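Putative amidohydrolase (Unidentified, PDB 3MKV) probably hydrolyses dipeptides that end in proline, acting as a zinc-dependent prolidase of the amidohydrolase superfamily. Local coordinates at residues His67-Phe73 with Leu327-Gln332; Thr103-Gly109 with Pro127-Gly133; Tyr280-Ala284 with Ile300-His304; Ser336-Arg340 with Val391-Gly396. All blocks are in the same frame, centred on the assembly; numbering follows the deposited sequence.

Contact 1 of 4, residues His67-Phe73 with Leu327-Gln332; sequences HVVAIEF and LLGEAQ. With ZN (zinc ion), chain I.
Over one face of the Phe73 ring lies the carbonyl oxygen Leu328 O, 3.8 Å from Phe73 CZ and offset toward the rim, while Glu330 OE1 comes to the ring's edge near its plane, 3.4 Å from CD1. Ring and carboxylate planes differ by 17°. The methyl of Ala331 meets Phe73 CZ obliquely. A second flat group, the Gln332 amide, follows a chain bent at chi2 (-129°), which carries NE2 to the carbonyls of the type I turn from His67 to Ala70. NE2 gives one hydrogen to His67 O at 2.9 Å, approaching nearly along the C=O axis, and the other to Ala70 O at 3.1 Å, from above that carbonyl's plane (51° out of it) although the oxygen lies in the amide plane. Gly329 N bonds to Ala70 O at 2.9 Å from the opposite face, so two donors grip this oxygen. Ala70 CB packs on Leu328 CD2. His67 NE2 binds a zinc ion at 2.1 Å, together with His65, Asp326 and the carboxylated Lys193, and Gly109 O accepts from its ND1. Because Leu327 follows the ligand Asp326, Gln332 ties together the loops behind two zinc ligands, consistent with a second-shell role in positioning them.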
loop_
_atom_site.group_PDB
_atom_site.type_symbol
_atom_site.label_atom_id
_atom_site.label_comp_id
_atom_site.label_asym_id
_atom_site.label_seq_id
_atom_site.Cartn_x
_atom_site.Cartn_y
_atom_site.Cartn_z
ATOM N N HIS A 67 35.164 -8.643 -1.738
ATOM C CA HIS A 67 33.900 -8.239 -2.331
ATOM C C HIS A 67 34.041 -8.281 -3.844
ATOM O O HIS A 67 34.663 -7.422 -4.455
ATOM C CB HIS A 67 33.499 -6.850 -1.851
ATOM C CG HIS A 67 33.325 -6.766 -0.368
ATOM N ND1 HIS A 67 32.212 -7.257 0.278
ATOM C CD2 HIS A 67 34.129 -6.262 0.598
ATOM C CE1 HIS A 67 32.333 -7.052 1.576
ATOM N NE2 HIS A 67 33.490 -6.455 1.799
ATOM N N VAL A 68 33.471 -9.302 -4.456
ATOM C CA VAL A 68 33.638 -9.459 -5.884
ATOM C C VAL A 68 32.931 -8.355 -6.666
ATOM O O VAL A 68 33.396 -7.954 -7.733
ATOM C CB VAL A 68 33.221 -10.868 -6.355
ATOM C CG1 VAL A 68 32.869 -10.856 -7.832
ATOM C CG2 VAL A 68 34.346 -11.864 -6.062
ATOM N N VAL A 69 31.824 -7.840 -6.137
ATOM C CA VAL A 69 31.085 -6.826 -6.885
ATOM C C VAL A 69 31.417 -5.415 -6.459
ATOM O O VAL A 69 30.757 -4.475 -6.886
ATOM C CB VAL A 69 29.543 -7.032 -6.859
ATOM C CG1 VAL A 69 29.209 -8.499 -7.086
ATOM C CG2 VAL A 69 28.934 -6.502 -5.565
ATOM N N ALA A 70 32.439 -5.268 -5.620
ATOM C CA ALA A 70 32.944 -3.940 -5.275
ATOM C C ALA A 70 33.810 -3.457 -6.419
ATOM O O ALA A 70 35.033 -3.394 -6.300
ATOM C CB ALA A 70 33.734 -3.984 -3.999
ATOM N N ILE A 71 33.156 -3.122 -7.529
ATOM C CA ILE A 71 33.838 -2.802 -8.780
ATOM C C ILE A 71 34.370 -1.374 -8.808
ATOM O O ILE A 71 35.099 -0.999 -9.732
ATOM C CB ILE A 71 32.925 -3.025 -10.011
ATOM C CG1 ILE A 71 31.692 -2.117 -9.948
ATOM C CG2 ILE A 71 32.501 -4.482 -10.127
ATOM C CD1 ILE A 71 30.899 -2.088 -11.257
ATOM N N GLU A 72 33.998 -0.577 -7.808
ATOM C CA GLU A 72 34.641 0.719 -7.597
ATOM C C GLU A 72 34.661 1.150 -6.136
ATOM O O GLU A 72 34.034 0.515 -5.289
ATOM C CB GLU A 72 34.059 1.824 -8.496
ATOM C CG GLU A 72 32.740 1.512 -9.185
ATOM C CD GLU A 72 32.183 2.725 -9.930
ATOM O OE1 GLU A 72 31.768 2.587 -11.108
ATOM O OE2 GLU A 72 32.175 3.827 -9.332
ATOM N N PHE A 73 35.399 2.224 -5.852
ATOM C CA PHE A 73 35.528 2.769 -4.494
ATOM C C PHE A 73 34.228 3.354 -3.911
ATOM O O PHE A 73 34.055 3.394 -2.694
ATOM C CB PHE A 73 36.635 3.834 -4.443
ATOM C CG PHE A 73 38.037 3.267 -4.430
ATOM C CD1 PHE A 73 38.766 3.143 -5.607
ATOM C CD2 PHE A 73 38.631 2.865 -3.236
ATOM C CE1 PHE A 73 40.057 2.623 -5.594
ATOM C CE2 PHE A 73 39.925 2.344 -3.218
ATOM C CZ PHE A 73 40.634 2.228 -4.397
ATOM N N LEU A 327 39.561 -5.412 -0.526
ATOM C CA LEU A 327 39.911 -4.339 -1.461
ATOM C C LEU A 327 38.749 -3.926 -2.380
ATOM O O LEU A 327 37.846 -4.722 -2.653
ATOM C CB LEU A 327 41.133 -4.754 -2.292
ATOM C CG LEU A 327 42.466 -4.859 -1.530
ATOM C CD1 LEU A 327 43.455 -5.775 -2.225
ATOM C CD2 LEU A 327 43.088 -3.483 -1.290
ATOM N N LEU A 328 38.802 -2.689 -2.880
ATOM C CA LEU A 328 37.727 -2.122 -3.700
ATOM C C LEU A 328 38.226 -1.642 -5.056
ATOM O O LEU A 328 39.377 -1.249 -5.198
ATOM C CB LEU A 328 37.065 -0.940 -2.980
ATOM C CG LEU A 328 36.728 -1.096 -1.491
ATOM C CD1 LEU A 328 36.288 0.225 -0.897
ATOM C CD2 LEU A 328 35.663 -2.171 -1.258
ATOM N N GLY A 329 37.346 -1.664 -6.050
ATOM C CA GLY A 329 37.636 -1.075 -7.357
ATOM C C GLY A 329 38.966 -1.470 -7.969
ATOM O O GLY A 329 39.259 -2.654 -8.146
ATOM N N GLU A 330 39.742 -0.457 -8.299
ATOM C CA GLU A 330 41.041 -0.570 -8.920
ATOM C C GLU A 330 42.041 -1.278 -8.036
ATOM O O GLU A 330 42.927 -1.956 -8.515
ATOM C CB GLU A 330 41.555 0.818 -9.271
ATOM C CG GLU A 330 40.828 1.495 -10.416
ATOM C CD GLU A 330 39.551 2.233 -10.010
ATOM O OE1 GLU A 330 39.074 2.093 -8.867
ATOM O OE2 GLU A 330 39.018 2.966 -10.862
ATOM N N ALA A 331 41.908 -1.052 -6.743
ATOM C CA ALA A 331 42.833 -1.549 -5.723
ATOM C C ALA A 331 42.783 -3.060 -5.552
ATOM O O ALA A 331 43.721 -3.667 -5.021
ATOM C CB ALA A 331 42.550 -0.885 -4.408
ATOM N N GLN A 332 41.678 -3.667 -5.973
ATOM C CA GLN A 332 41.564 -5.112 -5.945
ATOM C C GLN A 332 42.825 -5.769 -6.489
ATOM O O GLN A 332 43.127 -6.912 -6.158
ATOM C CB GLN A 332 40.353 -5.582 -6.751
ATOM C CG GLN A 332 39.025 -5.143 -6.165
ATOM C CD GLN A 332 38.047 -6.294 -5.990
ATOM O OE1 GLN A 332 38.450 -7.453 -5.891
ATOM N NE2 GLN A 332 36.756 -5.977 -5.930
HETATM ZN ZN ZN I . 34.470 -5.971 3.567
#

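Contact 2 of 4, residues Thr103-Gly109 with Pro127-Gly133; sequences TTVRDAG and PRLFVSG
Thr104 and Arg128 pair on neighbouring parallel strands, their side chains crossing at a slant. The arginine CB lies 3.5 Å from Thr103 O and also touches Thr104 OG1; with CG anti to the backbone N (chi1 168°), the chain runs out until CD passes near that hydroxyl, then bends at chi3. NH1 donates to Thr104 OG1 at 2.7 Å; the oxygen sits at the guanidinium edge, close to its plane, though the N-H...O angle is a bent 134°. Asp379 and Asp407 form salt bridges with NH1 and NH2. The strands, 21° between their directions, belong to a beta-alpha-beta unit in which helix 113-120 makes the crossover, as in the TIM-barrel fold of amidohydrolases. Val105 is bonded twice to strand 128-131: its N donates to Arg128 O and its O accepts from Phe130 N, each at 2.9 Å and nearly straight. On the same sheet face as Leu129, Val105 CG2 packs on Pro127 CB at 3.7 Å. On the other face Thr104 CG2 meets Phe130 CD1 obliquely. At the C-terminal ends Ser132 OG donates to Asp107 O at 2.7 Å, while Asp107 OD1 accepts from Gly109 N in an Asx turn.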
loop_
_atom_site.group_PDB
_atom_site.type_symbol
_atom_site.label_atom_id
_atom_site.label_comp_id
_atom_site.label_asym_id
_atom_site.label_seq_id
_atom_site.Cartn_x
_atom_site.Cartn_y
_atom_site.Cartn_z
ATOM N N THR A 103 42.430 -19.919 -4.842
ATOM C CA THR A 103 41.574 -20.957 -5.383
ATOM C C THR A 103 40.241 -21.001 -4.653
ATOM O O THR A 103 39.270 -21.573 -5.147
ATOM C CB THR A 103 42.267 -22.346 -5.397
ATOM O OG1 THR A 103 42.886 -22.600 -4.133
ATOM C CG2 THR A 103 43.334 -22.390 -6.468
ATOM N N THR A 104 40.202 -20.389 -3.474
ATOM C CA THR A 104 38.946 -20.220 -2.756
ATOM C C THR A 104 38.903 -18.820 -2.163
ATOM O O THR A 104 39.930 -18.291 -1.727
ATOM C CB THR A 104 38.762 -21.250 -1.617
ATOM O OG1 THR A 104 38.708 -22.574 -2.156
ATOM C CG2 THR A 104 37.463 -20.978 -0.863
ATOM N N VAL A 105 37.719 -18.214 -2.166
ATOM C CA VAL A 105 37.511 -16.975 -1.427
ATOM C C VAL A 105 36.197 -16.970 -0.650
ATOM O O VAL A 105 35.216 -17.613 -1.042
ATOM C CB VAL A 105 37.569 -15.748 -2.339
ATOM C CG1 VAL A 105 38.995 -15.552 -2.881
ATOM C CG2 VAL A 105 36.528 -15.875 -3.474
ATOM N N ARG A 106 36.188 -16.247 0.465
ATOM C CA ARG A 106 34.948 -15.996 1.182
ATOM C C ARG A 106 34.539 -14.576 0.877
ATOM O O ARG A 106 35.264 -13.623 1.190
ATOM C CB ARG A 106 35.114 -16.191 2.689
ATOM C CG ARG A 106 33.798 -16.216 3.454
ATOM C CD ARG A 106 34.037 -16.396 4.934
ATOM N NE ARG A 106 34.780 -15.270 5.496
ATOM C CZ ARG A 106 34.892 -15.034 6.796
ATOM N NH1 ARG A 106 34.293 -15.840 7.656
ATOM N NH2 ARG A 106 35.591 -13.994 7.232
ATOM N N ASP A 107 33.385 -14.432 0.236
ATOM C CA ASP A 107 32.893 -13.108 -0.084
ATOM C C ASP A 107 32.104 -12.559 1.100
ATOM O O ASP A 107 31.186 -13.208 1.611
ATOM C CB ASP A 107 32.070 -13.105 -1.371
ATOM C CG ASP A 107 31.610 -11.715 -1.751
ATOM O OD1 ASP A 107 30.670 -11.199 -1.110
ATOM O OD2 ASP A 107 32.191 -11.129 -2.680
ATOM N N ALA A 108 32.484 -11.362 1.533
ATOM C CA ALA A 108 31.998 -10.804 2.777
ATOM C C ALA A 108 30.754 -9.935 2.594
ATOM O O ALA A 108 30.250 -9.363 3.552
ATOM C CB ALA A 108 33.116 -10.019 3.458
ATOM N N GLY A 109 30.250 -9.843 1.369
ATOM C CA GLY A 109 29.050 -9.078 1.118
ATOM C C GLY A 109 28.924 -8.657 -0.330
ATOM O O GLY A 109 29.838 -8.035 -0.896
ATOM N N PRO A 127 37.770 -18.056 -8.346
ATOM C CA PRO A 127 37.941 -18.837 -7.137
ATOM C C PRO A 127 36.629 -19.541 -6.789
ATOM O O PRO A 127 35.557 -19.058 -7.134
ATOM C CB PRO A 127 38.259 -17.782 -6.074
ATOM C CG PRO A 127 38.555 -16.520 -6.811
ATOM C CD PRO A 127 37.822 -16.607 -8.105
ATOM N N ARG A 128 36.719 -20.682 -6.124
ATOM C CA ARG A 128 35.562 -21.283 -5.508
ATOM C C ARG A 128 35.015 -20.247 -4.541
ATOM O O ARG A 128 35.781 -19.580 -3.839
ATOM C CB ARG A 128 35.970 -22.554 -4.767
ATOM C CG ARG A 128 34.899 -23.108 -3.864
ATOM C CD ARG A 128 35.401 -24.327 -3.123
ATOM N NE ARG A 128 35.919 -25.354 -4.024
ATOM C CZ ARG A 128 37.191 -25.442 -4.396
ATOM N NH1 ARG A 128 38.071 -24.557 -3.950
ATOM N NH2 ARG A 128 37.580 -26.418 -5.210
ATOM N N LEU A 129 33.693 -20.089 -4.516
ATOM C CA LEU A 129 33.079 -18.968 -3.789
ATOM C C LEU A 129 32.297 -19.406 -2.570
ATOM O O LEU A 129 31.391 -20.225 -2.663
ATOM C CB LEU A 129 32.161 -18.166 -4.709
ATOM C CG LEU A 129 32.746 -17.306 -5.833
ATOM C CD1 LEU A 129 31.633 -16.467 -6.450
ATOM C CD2 LEU A 129 33.851 -16.399 -5.324
ATOM N N PHE A 130 32.654 -18.859 -1.419
ATOM C CA PHE A 130 31.828 -18.993 -0.224
ATOM C C PHE A 130 31.191 -17.636 0.047
ATOM O O PHE A 130 31.851 -16.717 0.552
ATOM C CB PHE A 130 32.662 -19.434 0.974
ATOM C CG PHE A 130 32.959 -20.905 0.997
ATOM C CD1 PHE A 130 33.936 -21.445 0.170
ATOM C CD2 PHE A 130 32.272 -21.745 1.851
ATOM C CE1 PHE A 130 34.219 -22.790 0.195
ATOM C CE2 PHE A 130 32.548 -23.104 1.876
ATOM C CZ PHE A 130 33.524 -23.628 1.048
ATOM N N VAL A 131 29.907 -17.517 -0.292
ATOM C CA VAL A 131 29.236 -16.223 -0.332
ATOM C C VAL A 131 28.363 -15.922 0.894
ATOM O O VAL A 131 27.783 -16.820 1.515
ATOM C CB VAL A 131 28.398 -16.098 -1.619
ATOM C CG1 VAL A 131 29.276 -16.382 -2.854
ATOM C CG2 VAL A 131 27.225 -17.053 -1.571
ATOM N N SER A 132 28.279 -14.637 1.218
ATOM C CA SER A 132 27.500 -14.150 2.344
ATOM C C SER A 132 26.123 -13.638 1.924
ATOM O O SER A 132 25.264 -13.414 2.771
ATOM C CB SER A 132 28.246 -13.003 3.022
ATOM O OG SER A 132 29.410 -13.461 3.683
ATOM N N GLY A 133 25.922 -13.450 0.621
ATOM C CA GLY A 133 24.783 -12.689 0.130
ATOM C C GLY A 133 24.987 -11.218 0.475
ATOM O O GLY A 133 26.091 -10.683 0.346
HETATM O O HOH W 1 28.602 -12.756 -0.464
#

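Contact 3 of 4, residues Tyr280-Ala284 with Ile300-His304; sequences YDALA and IADVH
Ile300 CD1 presses against the backbone and base of Leu283, 3.5 Å from Leu283 CB and 3.4 Å from Leu283 O, at the apolar centre of the contact. With CG1 anti to its carbonyl carbon, Ile300 sends the CD1 branch to Leu283, while CG2 turns toward Tyr280 O and Ala284 CB. The axes of 280-284 and 300-304 run roughly antiparallel, at 151°, with a closest approach of 10.0 Å, so the helices meet through side chains laid on each other and on backbone carbonyls. Val303 CG2 stands over a face of the Tyr280 ring, 4.2 Å from its centroid and 20° off the normal: a CH-pi contact displaced toward the rim. The phenol oxygen hydrogen-bonds with the hydroxyl of Tyr236, and helix 277-286 brings the Tyr280 side chain within about 6 Å (nearest atoms) of a zinc ion, so this packing lies beside the metal site. Further out, His304 CD2 touches Tyr280 CB at 3.8 Å, and Tyr280 O lies over the centre of the imidazole face. At the polar edge His304 NE2 donates to Asp281 OD2 at 2.6 Å, but the N-H...O angle of 127° marks the bond as weak, and the carboxylate and ring planes are steeply inclined. Ile300 and His304 bury the most surface, with this bent, weak polar pair at the margin. The nearby carboxylate may bias the imidazole toward a positive charge.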
loop_
_atom_site.group_PDB
_atom_site.type_symbol
_atom_site.label_atom_id
_atom_site.label_comp_id
_atom_site.label_asym_id
_atom_site.label_seq_id
_atom_site.Cartn_x
_atom_site.Cartn_y
_atom_site.Cartn_z
ATOM N N TYR A 280 43.526 -0.740 3.867
ATOM C CA TYR A 280 43.729 0.576 4.472
ATOM C C TYR A 280 44.880 1.339 3.814
ATOM O O TYR A 280 44.765 2.539 3.546
ATOM C CB TYR A 280 43.885 0.451 5.989
ATOM C CG TYR A 280 42.759 -0.375 6.561
ATOM C CD1 TYR A 280 41.442 0.015 6.370
ATOM C CD2 TYR A 280 42.999 -1.558 7.254
ATOM C CE1 TYR A 280 40.391 -0.730 6.862
ATOM C CE2 TYR A 280 41.945 -2.319 7.753
ATOM C CZ TYR A 280 40.641 -1.891 7.548
ATOM O OH TYR A 280 39.565 -2.610 8.015
ATOM N N ASP A 281 45.971 0.636 3.528
ATOM C CA ASP A 281 47.093 1.223 2.803
ATOM C C ASP A 281 46.691 1.774 1.431
ATOM O O ASP A 281 47.288 2.736 0.940
ATOM C CB ASP A 281 48.218 0.198 2.643
ATOM C CG ASP A 281 48.922 -0.106 3.956
ATOM O OD1 ASP A 281 49.980 -0.778 3.923
ATOM O OD2 ASP A 281 48.419 0.329 5.019
ATOM N N ALA A 282 45.686 1.159 0.814
ATOM C CA ALA A 282 45.235 1.555 -0.518
ATOM C C ALA A 282 44.238 2.705 -0.476
ATOM O O ALA A 282 44.266 3.587 -1.333
ATOM C CB ALA A 282 44.634 0.368 -1.252
ATOM N N LEU A 283 43.342 2.688 0.505
ATOM C CA LEU A 283 42.376 3.766 0.645
ATOM C C LEU A 283 43.101 5.096 0.830
ATOM O O LEU A 283 42.683 6.128 0.297
ATOM C CB LEU A 283 41.433 3.500 1.820
ATOM C CG LEU A 283 40.396 2.388 1.624
ATOM C CD1 LEU A 283 39.682 2.062 2.924
ATOM C CD2 LEU A 283 39.399 2.767 0.530
ATOM N N ALA A 284 44.197 5.061 1.580
ATOM C CA ALA A 284 45.003 6.253 1.814
ATOM C C ALA A 284 45.762 6.687 0.557
ATOM O O ALA A 284 45.805 7.871 0.236
ATOM C CB ALA A 284 45.968 6.021 2.971
ATOM N N ILE A 300 39.649 7.070 7.224
ATOM C CA ILE A 300 40.758 6.121 7.107
ATOM C C ILE A 300 41.741 6.175 8.282
ATOM O O ILE A 300 42.051 5.149 8.894
ATOM C CB ILE A 300 41.524 6.327 5.783
ATOM C CG1 ILE A 300 40.546 6.309 4.602
ATOM C CG2 ILE A 300 42.604 5.270 5.620
ATOM C CD1 ILE A 300 41.173 6.663 3.271
ATOM N N ALA A 301 42.224 7.377 8.590
ATOM C CA ALA A 301 43.292 7.553 9.570
ATOM C C ALA A 301 42.941 6.930 10.919
ATOM O O ALA A 301 43.825 6.529 11.682
ATOM C CB ALA A 301 43.626 9.032 9.730
ATOM N N ASP A 302 41.643 6.851 11.198
ATOM C CA ASP A 302 41.153 6.310 12.462
ATOM C C ASP A 302 41.728 4.925 12.757
ATOM O O ASP A 302 42.160 4.652 13.881
ATOM C CB ASP A 302 39.620 6.241 12.464
ATOM C CG ASP A 302 38.961 7.614 12.395
ATOM O OD1 ASP A 302 37.770 7.679 12.011
ATOM O OD2 ASP A 302 39.620 8.626 12.722
ATOM N N VAL A 303 41.736 4.059 11.745
ATOM C CA VAL A 303 42.095 2.656 11.935
ATOM C C VAL A 303 43.400 2.245 11.250
ATOM O O VAL A 303 44.036 1.277 11.645
ATOM C CB VAL A 303 40.958 1.711 11.448
ATOM C CG1 VAL A 303 39.640 2.085 12.096
ATOM C CG2 VAL A 303 40.832 1.738 9.929
ATOM N N HIS A 304 43.787 2.982 10.220
ATOM C CA HIS A 304 44.897 2.592 9.357
ATOM C C HIS A 304 46.229 2.333 10.075
ATOM O O HIS A 304 46.887 1.323 9.813
ATOM C CB HIS A 304 45.065 3.624 8.237
ATOM C CG HIS A 304 46.250 3.379 7.360
ATOM N ND1 HIS A 304 46.804 4.362 6.566
ATOM C CD2 HIS A 304 46.999 2.267 7.160
ATOM C CE1 HIS A 304 47.833 3.862 5.905
ATOM N NE2 HIS A 304 47.976 2.593 6.251
#

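Contact 4 of 4, residues Ser336-Arg340 with Val391-Gly396; sequences SDEFR and VDCLLG
Ser336 OG and Leu394 O are joined through one water molecule, which lies 2.6 Å from Leu394 O, to which it appears to donate, and 3.2 Å from Ser336 OG. The same water makes a weak bond to Gly396 O, so it touches both segments at three points and links Ser336 to the loop 391-396. Ser336 CB also sits directly against Leu394 O, at 3.4 Å. Nearby, Leu395 lays its CD2 methyl on Ser336 O, 3.3 Å away, and against Arg340 CB at 3.7 Å; the Leu395 and Arg340 side chains cross at about a right angle. Beyond CB the arginine leads off, bending at chi3, and its NH1 forms a salt bridge with Asp337 OD2 at 2.6 Å, the carboxylate oxygen lying at the guanidinium edge in plane. The apolar half of the contact is built round Phe339. Its CG is anti to the carbonyl carbon (chi1 -70°), and Leu394 CD1 lies over one face of the ring, 4.0 Å from the centroid and only 3° off the normal, a nearly central CH-pi contact. Nearer the backbone, Phe339 CB packs on Val391 CB at 4.0 Å. Phe339 also stacks on the Phe323 ring and touches Phe102 of strand 102-107. Helix 348-362 meets both Phe339 and Val391, while Leu394 rests on strand 380-383, so this loop lies between that helix and strand, against helix 337-343.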
loop_
_atom_site.group_PDB
_atom_site.type_symbol
_atom_site.label_atom_id
_atom_site.label_comp_id
_atom_site.label_asym_id
_atom_site.label_seq_id
_atom_site.Cartn_x
_atom_site.Cartn_y
_atom_site.Cartn_z
ATOM N N SER A 336 47.565 -9.569 -3.368
ATOM C CA SER A 336 48.749 -10.313 -2.929
ATOM C C SER A 336 49.687 -9.532 -1.994
ATOM O O SER A 336 50.532 -10.121 -1.323
ATOM C CB SER A 336 49.526 -10.832 -4.126
ATOM O OG SER A 336 48.705 -11.673 -4.896
ATOM N N ASP A 337 49.538 -8.215 -1.938
ATOM C CA ASP A 337 50.389 -7.423 -1.060
ATOM C C ASP A 337 50.107 -7.670 0.413
ATOM O O ASP A 337 50.869 -7.232 1.270
ATOM C CB ASP A 337 50.261 -5.936 -1.368
ATOM C CG ASP A 337 51.085 -5.525 -2.557
ATOM O OD1 ASP A 337 51.111 -6.270 -3.561
ATOM O OD2 ASP A 337 51.716 -4.453 -2.484
ATOM N N GLU A 338 49.013 -8.362 0.714
ATOM C CA GLU A 338 48.680 -8.618 2.110
ATOM C C GLU A 338 49.676 -9.602 2.722
ATOM O O GLU A 338 49.804 -9.685 3.941
ATOM C CB GLU A 338 47.233 -9.110 2.263
ATOM C CG GLU A 338 46.804 -9.465 3.697
ATOM C CD GLU A 338 46.494 -8.244 4.566
ATOM O OE1 GLU A 338 46.134 -8.440 5.755
ATOM O OE2 GLU A 338 46.607 -7.098 4.063
ATOM N N PHE A 339 50.376 -10.344 1.868
ATOM C CA PHE A 339 51.426 -11.257 2.324
ATOM C C PHE A 339 52.641 -10.456 2.773
ATOM O O PHE A 339 53.139 -10.621 3.890
ATOM C CB PHE A 339 51.829 -12.231 1.215
ATOM C CG PHE A 339 50.781 -13.255 0.895
ATOM C CD1 PHE A 339 50.394 -14.190 1.848
ATOM C CD2 PHE A 339 50.188 -13.297 -0.367
ATOM C CE1 PHE A 339 49.416 -15.147 1.561
ATOM C CE2 PHE A 339 49.207 -14.256 -0.673
ATOM C CZ PHE A 339 48.819 -15.177 0.292
ATOM N N ARG A 340 53.098 -9.574 1.891
ATOM C CA ARG A 340 54.189 -8.652 2.190
ATOM C C ARG A 340 53.946 -7.904 3.500
ATOM O O ARG A 340 54.813 -7.861 4.380
ATOM C CB ARG A 340 54.338 -7.641 1.050
ATOM C CG ARG A 340 55.687 -6.933 1.010
ATOM C CD ARG A 340 55.625 -5.623 0.227
ATOM N NE ARG A 340 55.043 -4.532 1.011
ATOM C CZ ARG A 340 53.985 -3.817 0.636
ATOM N NH1 ARG A 340 53.393 -4.067 -0.525
ATOM N NH2 ARG A 340 53.520 -2.847 1.418
ATOM N N VAL A 391 57.929 -14.399 0.983
ATOM C CA VAL A 391 56.594 -14.377 0.370
ATOM C C VAL A 391 56.577 -13.538 -0.906
ATOM O O VAL A 391 55.539 -13.402 -1.561
ATOM C CB VAL A 391 55.528 -13.823 1.340
ATOM C CG1 VAL A 391 55.349 -14.755 2.527
ATOM C CG2 VAL A 391 55.882 -12.393 1.788
ATOM N N ASP A 392 57.736 -12.980 -1.246
ATOM C CA ASP A 392 57.886 -12.143 -2.429
ATOM C C ASP A 392 57.530 -12.876 -3.717
ATOM O O ASP A 392 57.207 -12.247 -4.722
ATOM C CB ASP A 392 59.314 -11.599 -2.516
ATOM C CG ASP A 392 59.667 -10.691 -1.347
ATOM O OD1 ASP A 392 58.757 -10.334 -0.566
ATOM O OD2 ASP A 392 60.855 -10.333 -1.213
ATOM N N CYS A 393 57.597 -14.201 -3.688
ATOM C CA CYS A 393 57.207 -15.011 -4.848
ATOM C C CYS A 393 55.682 -15.027 -5.097
ATOM O O CYS A 393 55.227 -15.333 -6.202
ATOM C CB CYS A 393 57.746 -16.444 -4.706
ATOM S SG CYS A 393 57.588 -17.158 -3.038
ATOM N N LEU A 394 54.905 -14.701 -4.066
ATOM C CA LEU A 394 53.446 -14.640 -4.183
ATOM C C LEU A 394 52.967 -13.265 -4.655
ATOM O O LEU A 394 51.862 -13.137 -5.168
ATOM C CB LEU A 394 52.777 -15.017 -2.856
ATOM C CG LEU A 394 53.199 -16.377 -2.281
ATOM C CD1 LEU A 394 52.611 -16.656 -0.885
ATOM C CD2 LEU A 394 52.862 -17.503 -3.247
ATOM N N LEU A 395 53.809 -12.244 -4.495
ATOM C CA LEU A 395 53.421 -10.867 -4.807
ATOM C C LEU A 395 53.095 -10.648 -6.273
ATOM O O LEU A 395 53.480 -11.440 -7.133
ATOM C CB LEU A 395 54.513 -9.875 -4.409
ATOM C CG LEU A 395 54.942 -9.796 -2.949
ATOM C CD1 LEU A 395 55.909 -8.620 -2.749
ATOM C CD2 LEU A 395 53.733 -9.692 -2.027
ATOM N N GLY A 396 52.388 -9.546 -6.535
ATOM C CA GLY A 396 52.034 -9.129 -7.880
ATOM C C GLY A 396 50.814 -9.817 -8.459
ATOM O O GLY A 396 49.780 -9.960 -7.803
HETATM O O HOH W 2 50.412 -12.849 -7.334
#

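In the fold
From the N terminus, the loop after strand 65-66 opens contact 1, which closes only at 327-332, some 250 residues later. Within that long loop contact 2 closes first, pairing strands 102-107 and 128-131 across one helical crossover; contact 3 follows, returning 300-304 to helix 277-286. These two are in series, with nearest atoms about 11 Å apart. Contact 1 touches both: Val68 N lies 2.9 Å from Asp107 OD2, a probable hydrogen bond, and Phe73 CE2 packs 3.8 Å from Leu283 CD2. Contact 4 begins just after 327-332 and joins helix 337-343 to the loop before strand 403-406. None cross, and together they link the zinc-site loops, strands and peripheral helices.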